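Local coordinates for protein beta-porphyranase (Bacteroides plebeius, PDB 4AWD) that cleaves the sulfated red-algal polysaccharide porphyran at beta-1,4 linkages between D-galactose and L-galactose-6-sulfate, releasing mostly disaccharides, at residues A123-K128 with F281-T286. Numbering follows the deposited sequence.
Sequences AVASVK and FIHIVT
Ser126 joins Ile282 where strand 123-126 finishes and the antiparallel strand 281-285 begins; the strand axes run at 166° to each other. Because its chi1 of 54° sets OG between the backbone N and the carbonyl carbon, the hydroxyl takes the place of a main-chain acceptor: Ile282 N donates to OG at 2.8 Å, nearly straight at 165°. The same OG gives its proton to Lys128 O at 3.0 Å, so one hydroxyl links the turn that follows strand 123-126 to the start of strand 281-285. Ser126 N in turn donates to Ile282 O. Further along, Val124 and Ile284 form a hydrogen-bonded pair, each N reaching the other's O at 2.7 Å, and their side chains pack on one face of the sheet with CB 3.9 Å from CB.

On the other face stand Ala123, Ala125, His283 and Val285. The imidazole of His283 turns its CD2 edge to Val124 O, 3.3 Å away; Ala125 CB approaches the same CD2 obliquely, at 3.7 Å. Phe281 CE1 lies over the centre of one imidazole face, 3.7 Å above its plane, and Val285 CG2 sits off-centre on the opposite face, itself 4.0 Å from Ala123 CB. NE2 of His283 hydrogen-bonds to Ser72 OG, which together with the packing on both faces limits the ring's rotation.

The pairing belongs to the beta-jelly-roll of family GH16. His283 and Val285 adjoin Trp75 and Glu287, probable substrate-binding residues; this places the small alanines and the clamped, hydrogen-bonded imidazole close to the sugar site, consistent with a firm floor beneath the porphyran-binding cleft.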
ATOM      1  N   ALA A 123       1.325   2.987 -10.222  1.00  9.43           N
ATOM      2  CA  ALA A 123       1.948   2.106  -9.249  1.00  9.21           C
ATOM      3  C   ALA A 123       3.387   2.539  -9.037  1.00  9.52           C
ATOM      4  O   ALA A 123       4.249   2.313  -9.913  1.00  9.38           O
ATOM      5  CB  ALA A 123       1.902   0.672  -9.713  1.00  8.68           C
ATOM      6  N   VAL A 124       3.635   3.165  -7.885  1.00  9.27           N
ATOM      7  CA  VAL A 124       4.991   3.593  -7.475  1.00  8.84           C
ATOM      8  C   VAL A 124       5.643   2.563  -6.539  1.00  8.67           C
ATOM      9  O   VAL A 124       5.014   2.081  -5.606  1.00  8.75           O
ATOM     10  CB  VAL A 124       4.942   4.972  -6.768  1.00  8.27           C
ATOM     11  CG1 VAL A 124       6.315   5.425  -6.362  1.00  7.36           C
ATOM     12  CG2 VAL A 124       4.324   6.007  -7.667  1.00  8.83           C
ATOM     13  N   ALA A 125       6.905   2.239  -6.787  1.00  8.81           N
ATOM     14  CA  ALA A 125       7.666   1.358  -5.907  1.00  8.59           C
ATOM     15  C   ALA A 125       8.958   2.032  -5.497  1.00  9.36           C
ATOM     16  O   ALA A 125       9.642   2.636  -6.334  1.00 10.03           O
ATOM     17  CB  ALA A 125       7.968   0.027  -6.598  1.00  7.93           C
ATOM     18  N   SER A 126       9.305   1.948  -4.221  1.00  9.40           N
ATOM     19  CA  SER A 126      10.648   2.359  -3.811  1.00 10.07           C
ATOM     20  C   SER A 126      11.700   1.522  -4.547  1.00 10.18           C
ATOM     21  O   SER A 126      11.481   0.347  -4.876  1.00  9.41           O
ATOM     22  CB  SER A 126      10.835   2.287  -2.285  1.00 10.04           C
ATOM     23  OG  SER A 126      10.516   0.998  -1.752  1.00 11.65           O
ATOM     24  N   VAL A 127      12.827   2.160  -4.841  1.00 10.68           N
ATOM     25  CA  VAL A 127      13.938   1.502  -5.518  1.00 11.16           C
ATOM     26  C   VAL A 127      14.556   0.448  -4.596  1.00 11.49           C
ATOM     27  O   VAL A 127      14.832  -0.665  -5.010  1.00 11.01           O
ATOM     28  CB  VAL A 127      15.000   2.536  -5.999  1.00 11.06           C
ATOM     29  CG1 VAL A 127      16.338   1.866  -6.317  1.00 10.35           C
ATOM     30  CG2 VAL A 127      14.476   3.260  -7.207  1.00 10.54           C
ATOM     31  N   LYS A 128      14.737   0.811  -3.337  1.00 12.11           N
ATOM     32  CA  LYS A 128      15.325  -0.089  -2.387  1.00 13.03           C
ATOM     33  C   LYS A 128      14.229  -0.971  -1.822  1.00 13.34           C
ATOM     34  O   LYS A 128      13.058  -0.580  -1.795  1.00 13.99           O
ATOM     35  CB  LYS A 128      16.060   0.689  -1.300  1.00 13.18           C
ATOM     36  CG  LYS A 128      17.296   1.441  -1.798  1.00 14.79           C
ATOM     37  CD  LYS A 128      18.310   1.485  -0.672  1.00 21.14           C
ATOM     38  CE  LYS A 128      19.417   2.503  -0.868  1.00 24.23           C
ATOM     39  NZ  LYS A 128      20.383   2.413   0.297  1.00 26.36           N
ATOM     40  N   PHE A 281       9.697  -3.762  -0.071  1.00 12.84           N
ATOM     41  CA  PHE A 281       9.661  -2.466  -0.755  1.00 12.15           C
ATOM     42  C   PHE A 281       8.342  -1.744  -0.471  1.00 11.68           C
ATOM     43  O   PHE A 281       7.366  -2.369  -0.047  1.00 10.83           O
ATOM     44  CB  PHE A 281       9.920  -2.609  -2.269  1.00 12.11           C
ATOM     45  CG  PHE A 281       9.036  -3.607  -2.968  1.00 12.14           C
ATOM     46  CD1 PHE A 281       7.785  -3.240  -3.448  1.00 14.07           C
ATOM     47  CD2 PHE A 281       9.477  -4.902  -3.194  1.00 13.60           C
ATOM     48  CE1 PHE A 281       6.977  -4.160  -4.116  1.00 14.50           C
ATOM     49  CE2 PHE A 281       8.685  -5.830  -3.852  1.00 12.59           C
ATOM     50  CZ  PHE A 281       7.434  -5.458  -4.318  1.00 14.89           C
ATOM     51  N   ILE A 282       8.325  -0.426  -0.684  1.00 11.82           N
ATOM     52  CA  ILE A 282       7.086   0.363  -0.591  1.00 11.54           C
ATOM     53  C   ILE A 282       6.345   0.288  -1.925  1.00 11.53           C
ATOM     54  O   ILE A 282       6.960   0.464  -2.982  1.00 12.01           O
ATOM     55  CB  ILE A 282       7.372   1.864  -0.291  1.00 11.68           C
ATOM     56  CG1 ILE A 282       8.205   2.043   0.986  1.00 12.24           C
ATOM     57  CG2 ILE A 282       6.077   2.673  -0.215  1.00 10.64           C
ATOM     58  CD1 ILE A 282       7.390   2.076   2.254  1.00 13.09           C
ATOM     59  N   HIS A 283       5.042   0.014  -1.882  1.00 11.01           N
ATOM     60  CA  HIS A 283       4.180   0.199  -3.048  1.00 11.19           C
ATOM     61  C   HIS A 283       3.173   1.326  -2.837  1.00 11.03           C
ATOM     62  O   HIS A 283       2.544   1.430  -1.787  1.00 11.79           O
ATOM     63  CB  HIS A 283       3.434  -1.085  -3.390  1.00 11.45           C
ATOM     64  CG  HIS A 283       3.852  -1.704  -4.693  1.00 13.45           C
ATOM     65  ND1 HIS A 283       3.554  -3.010  -5.025  1.00 13.59           N
ATOM     66  CD2 HIS A 283       4.538  -1.195  -5.747  1.00 13.18           C
ATOM     67  CE1 HIS A 283       4.036  -3.278  -6.227  1.00 13.60           C
ATOM     68  NE2 HIS A 283       4.638  -2.195  -6.686  1.00 13.98           N
ATOM     69  N   ILE A 284       3.017   2.182  -3.828  1.00 10.28           N
ATOM     70  CA  ILE A 284       2.018   3.233  -3.733  1.00  9.72           C
ATOM     71  C   ILE A 284       1.153   3.121  -4.986  1.00  9.77           C
ATOM     72  O   ILE A 284       1.611   3.399  -6.081  1.00 10.25           O
ATOM     73  CB  ILE A 284       2.646   4.643  -3.575  1.00  9.05           C
ATOM     74  CG1 ILE A 284       3.776   4.624  -2.535  1.00  7.32           C
ATOM     75  CG2 ILE A 284       1.564   5.649  -3.179  1.00  8.25           C
ATOM     76  CD1 ILE A 284       4.547   5.937  -2.362  1.00  2.00           C
ATOM     77  N   VAL A 285      -0.093   2.695  -4.813  1.00  9.69           N
ATOM     78  CA  VAL A 285      -0.858   2.139  -5.929  1.00  9.80           C
ATOM     79  C   VAL A 285      -2.293   2.658  -6.044  1.00  9.25           C
ATOM     80  O   VAL A 285      -2.994   2.836  -5.057  1.00  9.50           O
ATOM     81  CB  VAL A 285      -0.891   0.594  -5.845  1.00  9.82           C
ATOM     82  CG1 VAL A 285      -1.844   0.009  -6.864  1.00 10.34           C
ATOM     83  CG2 VAL A 285       0.506   0.030  -6.046  1.00 10.22           C
ATOM     84  N   THR A 286      -2.712   2.837  -7.287  1.00  8.59           N
ATOM     85  CA  THR A 286      -4.053   3.266  -7.655  1.00  7.67           C
ATOM     86  C   THR A 286      -4.654   2.159  -8.544  1.00  6.33           C
ATOM     87  O   THR A 286      -4.159   1.891  -9.644  1.00  6.16           O
ATOM     88  CB  THR A 286      -3.922   4.623  -8.388  1.00  8.10           C
ATOM     89  OG1 THR A 286      -4.353   5.686  -7.518  1.00 10.13           O
ATOM     90  CG2 THR A 286      -4.670   4.631  -9.643  1.00  8.10           C
TER